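Local coordinates for protein SusD homolog (Bacteroides thetaiotaomicron VPI-5482, PDB 3IV0) that probably binds glycans at the outer membrane as a SusD-like protein, at residues 416-419 against 420-423. Numbering follows the deposited sequence.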
ATOM      1  N   PHE A 416       8.215 -14.768   0.511  1.00 10.81           N
ATOM      2  CA  PHE A 416       8.564 -13.536  -0.210  1.00 11.14           C
ATOM      3  C   PHE A 416       8.069 -13.613  -1.650  1.00 10.71           C
ATOM      4  O   PHE A 416       7.415 -12.700  -2.129  1.00 11.03           O
ATOM      5  CB  PHE A 416      10.068 -13.301  -0.204  1.00 12.57           C
ATOM      6  CG  PHE A 416      10.498 -12.262  -1.167  1.00 13.49           C
ATOM      7  CD1 PHE A 416      10.351 -10.924  -0.870  1.00 15.19           C
ATOM      8  CD2 PHE A 416      11.013 -12.611  -2.398  1.00 13.01           C
ATOM      9  CE1 PHE A 416      10.702  -9.960  -1.812  1.00 13.99           C
ATOM     10  CE2 PHE A 416      11.386 -11.650  -3.317  1.00 15.05           C
ATOM     11  CZ  PHE A 416      11.224 -10.322  -3.012  1.00 15.13           C
ATOM     12  N   TRP A 417       8.318 -14.709  -2.347  1.00 11.33           N
ATOM     13  CA  TRP A 417       7.967 -14.782  -3.757  1.00  9.61           C
ATOM     14  C   TRP A 417       6.473 -14.883  -3.916  1.00 10.19           C
ATOM     15  O   TRP A 417       5.901 -14.371  -4.900  1.00 10.67           O
ATOM     16  CB  TRP A 417       8.679 -15.953  -4.451  1.00 12.21           C
ATOM     17  CG  TRP A 417      10.134 -15.697  -4.676  1.00 12.10           C
ATOM     18  CD1 TRP A 417      11.167 -16.312  -4.074  1.00 13.83           C
ATOM     19  CD2 TRP A 417      10.700 -14.742  -5.584  1.00 11.23           C
ATOM     20  NE1 TRP A 417      12.348 -15.806  -4.535  1.00 14.15           N
ATOM     21  CE2 TRP A 417      12.094 -14.838  -5.462  1.00 14.13           C
ATOM     22  CE3 TRP A 417      10.163 -13.820  -6.470  1.00 15.36           C
ATOM     23  CZ2 TRP A 417      12.961 -14.058  -6.208  1.00 15.01           C
ATOM     24  CZ3 TRP A 417      11.034 -13.046  -7.210  1.00 17.05           C
ATOM     25  CH2 TRP A 417      12.411 -13.169  -7.067  1.00 17.19           C
ATOM     26  N   GLU A 418       5.808 -15.515  -2.955  1.00 10.73           N
ATOM     27  CA  GLU A 418       4.366 -15.584  -2.999  1.00 10.12           C
ATOM     28  C   GLU A 418       3.742 -14.188  -2.886  1.00  9.41           C
ATOM     29  O   GLU A 418       2.735 -13.902  -3.522  1.00 10.23           O
ATOM     30  CB  GLU A 418       3.769 -16.547  -1.953  1.00 12.65           C
ATOM     31  CG  GLU A 418       2.317 -16.937  -2.201  1.00 11.18           C
ATOM     32  CD  GLU A 418       2.101 -17.774  -3.443  1.00 13.21           C
ATOM     33  OE1 GLU A 418       3.091 -18.296  -4.013  1.00 16.07           O
ATOM     34  OE2 GLU A 418       0.925 -17.903  -3.817  1.00 13.60           O
ATOM     35  N   ARG A 419       4.263 -13.351  -1.999  1.00 10.41           N
ATOM     36  CA  ARG A 419       3.774 -11.971  -1.924  1.00 10.97           C
ATOM     37  C   ARG A 419       4.014 -11.251  -3.242  1.00 11.42           C
ATOM     38  O   ARG A 419       3.165 -10.470  -3.689  1.00 11.38           O
ATOM     39  CB  ARG A 419       4.467 -11.184  -0.788  1.00 12.34           C
ATOM     40  CG  ARG A 419       3.912 -11.517   0.612  1.00 15.33           C
ATOM     41  CD  ARG A 419       4.452 -10.627   1.749  1.00 14.15           C
ATOM     42  NE  ARG A 419       4.228  -9.202   1.520  1.00 13.38           N
ATOM     43  CZ  ARG A 419       3.114  -8.545   1.817  1.00 11.57           C
ATOM     44  NH1 ARG A 419       2.066  -9.175   2.321  1.00 13.42           N
ATOM     45  NH2 ARG A 419       3.004  -7.250   1.577  1.00 14.37           N
ATOM     46  N   CYS A 420       5.129 -11.508  -3.923  1.00 10.20           N
ATOM     47  CA  CYS A 420       5.366 -10.870  -5.204  1.00  9.85           C
ATOM     48  C   CYS A 420       4.363 -11.316  -6.251  1.00 10.90           C
ATOM     49  O   CYS A 420       3.905 -10.517  -7.062  1.00 11.83           O
ATOM     50  CB  CYS A 420       6.784 -11.153  -5.666  1.00 10.56           C
ATOM     51  SG  CYS A 420       8.099 -10.371  -4.711  1.00 13.93           S
ATOM     52  N   ARG A 421       4.011 -12.596  -6.259  1.00  9.29           N
ATOM     53  CA  ARG A 421       2.996 -13.088  -7.201  1.00 10.41           C
ATOM     54  C   ARG A 421       1.617 -12.567  -6.848  1.00 11.07           C
ATOM     55  O   ARG A 421       0.880 -12.054  -7.706  1.00 11.29           O
ATOM     56  CB  ARG A 421       2.917 -14.609  -7.164  1.00 10.95           C
ATOM     57  CG  ARG A 421       4.059 -15.343  -7.861  1.00 11.14           C
ATOM     58  CD  ARG A 421       3.847 -16.861  -7.770  1.00 12.85           C
ATOM     59  NE  ARG A 421       4.267 -17.441  -6.516  1.00 12.23           N
ATOM     60  CZ  ARG A 421       5.512 -17.767  -6.219  1.00 13.58           C
ATOM     61  NH1 ARG A 421       6.472 -17.602  -7.109  1.00 13.72           N
ATOM     62  NH2 ARG A 421       5.798 -18.272  -5.040  1.00 16.03           N
ATOM     63  N   GLU A 422       1.234 -12.712  -5.584  1.00 10.27           N
ATOM     64  CA  GLU A 422      -0.122 -12.427  -5.157  1.00  9.94           C
ATOM     65  C   GLU A 422      -0.472 -10.943  -5.234  1.00  9.70           C
ATOM     66  O   GLU A 422      -1.589 -10.589  -5.617  1.00 10.23           O
ATOM     67  CB  GLU A 422      -0.324 -12.924  -3.735  1.00 10.03           C
ATOM     68  CG  GLU A 422      -1.705 -12.732  -3.188  1.00 11.93           C
ATOM     69  CD  GLU A 422      -2.754 -13.519  -3.920  1.00 12.50           C
ATOM     70  OE1 GLU A 422      -2.443 -14.555  -4.570  1.00 12.15           O
ATOM     71  OE2 GLU A 422      -3.946 -13.149  -3.868  1.00 12.46           O
ATOM     72  N   LEU A 423       0.495 -10.077  -4.926  1.00  9.99           N
ATOM     73  CA  LEU A 423       0.215  -8.658  -4.759  1.00  9.76           C
ATOM     74  C   LEU A 423       0.703  -7.768  -5.866  1.00 11.34           C
ATOM     75  O   LEU A 423       0.635  -6.544  -5.766  1.00 11.20           O
ATOM     76  CB  LEU A 423       0.758  -8.173  -3.430  1.00 10.20           C
ATOM     77  CG  LEU A 423       0.259  -8.910  -2.192  1.00 10.93           C
ATOM     78  CD1 LEU A 423       0.990  -8.449  -0.912  1.00 14.14           C
ATOM     79  CD2 LEU A 423      -1.266  -8.779  -1.971  1.00 12.96           C
TER
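Phe416 O accepts from Cys420 N at 3.1 Å, and the same i to i+4 step joins Trp417 to Arg421, Glu418 to Glu422 and Arg419 to Leu423. These four bonds form the final turns of helix 408-422. Leu423 is the first residue to leave helical geometry, yet its N still reaches Arg419 O at 3.0 Å. Among the side chains, Arg421 forms a salt bridge to Glu418, side-on. Its NE and NH2 both donate to Glu418 OE1, at 2.9 Å each. That oxygen lies in the guanidinium plane, but NE meets it from above the carboxylate plane, and the two planes are 55° apart. The bend of Arg421 at chi3 (-82°) turns the guanidinium back along the helix, with one face over Trp417 O. The helix belongs to the alpha-helical SusD fold and packs against helices 367-381 and 385-398. Glu418 is buried against helix 385-398; its OE1 also forms a salt bridge to Arg396, and OE2 one to Arg319. A leucine in place of Arg421 would probably leave Glu418 OE1 with Arg396 but without both Arg421 nitrogens. Cys420 SG sits over one face of the Phe416 ring, 3.9 Å from its centroid, a sulfur-aromatic contact. Leu423 CD1 lies against one face of the Arg419 guanidinium, 3.4 Å from Arg419 NH2, while Arg419 NE forms a salt bridge to Asp432.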